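Annexin B22 (Schistosoma mansoni, PDB 4MDU) binds acidic phospholipid membranes in a calcium-dependent manner, aggregates liposomes when calcium is present, and takes part in worm reproduction and host-parasite interaction. Local coordinates at residues G96-R99 with K100-C103; R164-V167 with T168-K172. All coordinates share one frame; numbering follows the deposited sequence.

Contact 1: residues G96-R99 with K100-C103; sequences GDFR and KVLC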
# COMPACT_ATOMS: atom_id res chain seq x y z
N GLY B 96 4.64 -28.37 10.72
CA GLY B 96 3.87 -27.17 10.95
C GLY B 96 4.67 -25.88 10.93
O GLY B 96 5.63 -25.74 10.17
N ASP B 97 4.27 -24.94 11.78
CA ASP B 97 4.91 -23.64 11.87
C ASP B 97 6.35 -23.75 12.34
O ASP B 97 7.21 -22.97 11.94
CB ASP B 97 4.13 -22.74 12.82
CG ASP B 97 2.76 -22.41 12.28
OD1 ASP B 97 1.92 -21.88 13.05
OD2 ASP B 97 2.53 -22.69 11.08
N PHE B 98 6.62 -24.73 13.19
CA PHE B 98 7.96 -24.91 13.69
C PHE B 98 8.87 -25.24 12.52
O PHE B 98 9.92 -24.63 12.35
CB PHE B 98 7.99 -26.03 14.71
CG PHE B 98 9.30 -26.15 15.42
CD1 PHE B 98 10.09 -25.04 15.64
CD2 PHE B 98 9.74 -27.39 15.87
CE1 PHE B 98 11.29 -25.15 16.29
CE2 PHE B 98 10.95 -27.51 16.52
CZ PHE B 98 11.73 -26.39 16.74
N ARG B 99 8.47 -26.21 11.70
CA ARG B 99 9.24 -26.56 10.51
C ARG B 99 9.45 -25.35 9.59
O ARG B 99 10.55 -25.11 9.10
CB ARG B 99 8.58 -27.72 9.75
CG ARG B 99 9.39 -28.22 8.57
CD ARG B 99 9.01 -29.65 8.21
NE ARG B 99 7.71 -29.75 7.54
CZ ARG B 99 7.20 -30.89 7.08
NH1 ARG B 99 7.86 -32.03 7.22
NH2 ARG B 99 6.01 -30.89 6.48
N LYS B 100 8.38 -24.58 9.37
CA LYS B 100 8.47 -23.37 8.57
C LYS B 100 9.60 -22.46 9.06
O LYS B 100 10.50 -22.09 8.31
CB LYS B 100 7.16 -22.59 8.62
CG LYS B 100 6.24 -22.80 7.44
CD LYS B 100 5.22 -23.88 7.72
CE LYS B 100 4.26 -24.01 6.55
NZ LYS B 100 3.68 -22.69 6.19
N VAL B 101 9.57 -22.11 10.34
CA VAL B 101 10.52 -21.14 10.82
C VAL B 101 11.93 -21.75 10.81
O VAL B 101 12.92 -21.07 10.54
CB VAL B 101 10.13 -20.59 12.22
CG1 VAL B 101 10.25 -21.66 13.29
CG2 VAL B 101 10.99 -19.37 12.56
N LEU B 102 12.01 -23.05 11.07
CA LEU B 102 13.29 -23.74 11.02
C LEU B 102 13.90 -23.68 9.61
O LEU B 102 15.11 -23.62 9.44
CB LEU B 102 13.16 -25.19 11.45
CG LEU B 102 13.08 -25.46 12.96
CD1 LEU B 102 12.98 -26.96 13.22
CD2 LEU B 102 14.29 -24.87 13.67
N CYS B 103 13.04 -23.72 8.60
CA CYS B 103 13.56 -23.73 7.25
C CYS B 103 14.07 -22.35 6.87
O CYS B 103 15.09 -22.24 6.23
CB CYS B 103 12.52 -24.24 6.25
SG CYS B 103 12.37 -26.06 6.23
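One face of the F98 phenyl ring is covered by the CD1 methyl of L102, a CH-pi contact between residues i and i+4 on helix 96-106, in the first predicted annexin repeat. L102 CD1 stands 3.8 Å from the F98 ring centroid and only 13° off the ring normal, so the methyl sits almost squarely over the middle of the ring. V101 meets the same ring obliquely, F98 CD1 lying 4.1 Å from V101 CG1. The pairing depends on the way F98 leaves the backbone: with chi1 at -171°, CG lies anti to the backbone N, and the ring swings along the helix toward the next turn, although its CA-CB bond heads away from it. E56 and I60 of helix 56-63 and D350 and T354 of helix 349-358 also touch the F98 side chain, which thus lies between its own helix and these two. E56 is a calcium-binding residue, its side chain about 4 Å from that of F98 at the nearest atoms.

Successive i to i+4 backbone bonds hold residues 96-103 in helical form. K100 N reaches G96 O at 3.1 Å, and L102 N reaches F98 O at 2.9 Å, while V101 N and C103 N pair with D97 O and R99 O. The polar ends of D97 and R99 have partners outside these residues: D97 OD2 is hydrogen-bonded to T307 OG1, R99 NH1 to K91 O. D97 and K100 carry opposite charges, but D97 OD2 and K100 NZ stay 5.0 Å apart. Packing is tight at V101, whose CG1 is lodged between its own backbone N and carbonyl carbon and comes within 3.1 Å of F98 O.

Contact 2: residues R164-V167 with T168-K172; sequences RSLV and TDMKK
S165 is the N-cap of the short helix 166-169, and its carbonyl receives D169 N at 3.2 Å, while M170 N closes on L166 O at 3.2 Å just as the chain leaves helical geometry. T168, the third residue of the helix, turns its hydroxyl back on the cap: S165 N donates to T168 OG1 over 2.6 Å at an N-H...O angle of 150°. This is the half of a capping box in which the side chain serves the N-cap amide. OG1 can get there because it lies beside its own backbone N, chi1 being -37°.

R164 stretches over the same turn to a salt bridge with D169. Its chain is extended from CG to NE, and NE donates to D169 OD1 at 2.9 Å, striking the syn lone pair of that oxygen. OD1 lies at the edge of the guanidinium, close to its plane, yet the carboxylate is turned 52° from that plane. NH2 adds a weak second bond to D169 OD1, 3.4 Å long. The other oxygen, D169 OD2, is hydrogen-bonded to Y150, so R164 and Y150 both hold the carboxylate.

On the apolar side, L166 CG approaches M170 SD at 4.4 Å. The turn belongs to the second predicted annexin repeat and leads into K171, a calcium-binding residue whose NZ forms a salt bridge with E179 of the second subunit. It lies against three helices: R164, L166 and D169 meet helix 140-156, M170 and V167 reach helix 177-187, and M121 of helix 109-122 touches L166, D169 and M170.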
# COMPACT_ATOMS: atom_id res chain seq x y z
N ARG B 164 16.99 -16.55 -17.20
CA ARG B 164 16.01 -15.79 -16.42
C ARG B 164 16.62 -15.42 -15.06
O ARG B 164 17.33 -16.23 -14.46
CB ARG B 164 14.75 -16.63 -16.22
CG ARG B 164 13.68 -16.00 -15.36
CD ARG B 164 12.32 -16.65 -15.63
NE ARG B 164 11.35 -16.34 -14.58
CZ ARG B 164 10.80 -17.25 -13.78
NH1 ARG B 164 11.13 -18.53 -13.92
NH2 ARG B 164 9.93 -16.89 -12.85
N SER B 165 16.36 -14.20 -14.60
CA SER B 165 16.97 -13.70 -13.37
C SER B 165 16.01 -12.87 -12.51
O SER B 165 14.86 -12.63 -12.89
CB SER B 165 18.17 -12.84 -13.71
OG SER B 165 17.72 -11.52 -13.97
N LEU B 166 16.51 -12.39 -11.37
CA LEU B 166 15.72 -11.52 -10.50
C LEU B 166 15.17 -10.33 -11.28
O LEU B 166 13.99 -10.03 -11.20
CB LEU B 166 16.53 -11.06 -9.28
CG LEU B 166 15.86 -10.08 -8.30
CD1 LEU B 166 14.59 -10.69 -7.68
CD2 LEU B 166 16.82 -9.65 -7.20
N VAL B 167 16.03 -9.64 -12.03
CA VAL B 167 15.56 -8.46 -12.77
C VAL B 167 14.54 -8.81 -13.86
O VAL B 167 13.60 -8.05 -14.11
CB VAL B 167 16.72 -7.64 -13.39
CG1 VAL B 167 16.16 -6.48 -14.17
CG2 VAL B 167 17.65 -7.13 -12.31
N THR B 168 14.72 -9.97 -14.49
CA THR B 168 13.74 -10.45 -15.46
C THR B 168 12.34 -10.45 -14.87
O THR B 168 11.37 -10.12 -15.54
CB THR B 168 14.01 -11.91 -15.89
OG1 THR B 168 15.42 -12.15 -15.98
CG2 THR B 168 13.35 -12.18 -17.22
N ASP B 169 12.25 -10.86 -13.61
CA ASP B 169 10.95 -11.04 -12.97
C ASP B 169 10.33 -9.73 -12.49
O ASP B 169 9.10 -9.60 -12.37
CB ASP B 169 11.07 -12.04 -11.82
CG ASP B 169 11.15 -13.47 -12.32
OD1 ASP B 169 10.93 -13.68 -13.53
OD2 ASP B 169 11.41 -14.38 -11.51
N MET B 170 11.19 -8.76 -12.21
CA MET B 170 10.72 -7.46 -11.75
C MET B 170 9.97 -6.70 -12.82
O MET B 170 10.08 -7.01 -14.00
CB MET B 170 11.89 -6.62 -11.23
CG MET B 170 12.50 -7.27 -10.02
SD MET B 170 13.87 -6.35 -9.36
CE MET B 170 13.08 -4.81 -8.89
N LYS B 171 9.21 -5.71 -12.39
CA LYS B 171 8.57 -4.80 -13.32
C LYS B 171 9.63 -3.91 -14.00
O LYS B 171 10.65 -3.56 -13.40
CB LYS B 171 7.53 -3.96 -12.57
CG LYS B 171 6.35 -4.79 -12.05
CD LYS B 171 5.22 -3.91 -11.50
CE LYS B 171 4.03 -4.77 -11.03
NZ LYS B 171 2.97 -4.04 -10.26
N LYS B 172 9.38 -3.57 -15.26
CA LYS B 172 10.29 -2.72 -16.03
C LYS B 172 10.19 -1.26 -15.62
O LYS B 172 9.14 -0.80 -15.17

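Overall arrangement
Contact 1 and contact 2 follow one another along the chain, in the first and second predicted annexin repeats, and do not touch: their centres are 29 Å apart and their nearest atoms about 18 Å. In contact 1 D97 comes within about 5 Å of G306, a calcium-binding residue; D97 is bonded to T307, and F98 and V101 pack on helix 349-358, so residues 96-103 pack against the predicted fourth repeat. Contact 2 includes a calcium-binding residue itself, K171, and the L166 side chain is about 4 Å from that of M121, another. Of the two, only contact 2 meets the other chain: K171 also packs on C175 of the second subunit, the residue forming the interchain disulfide.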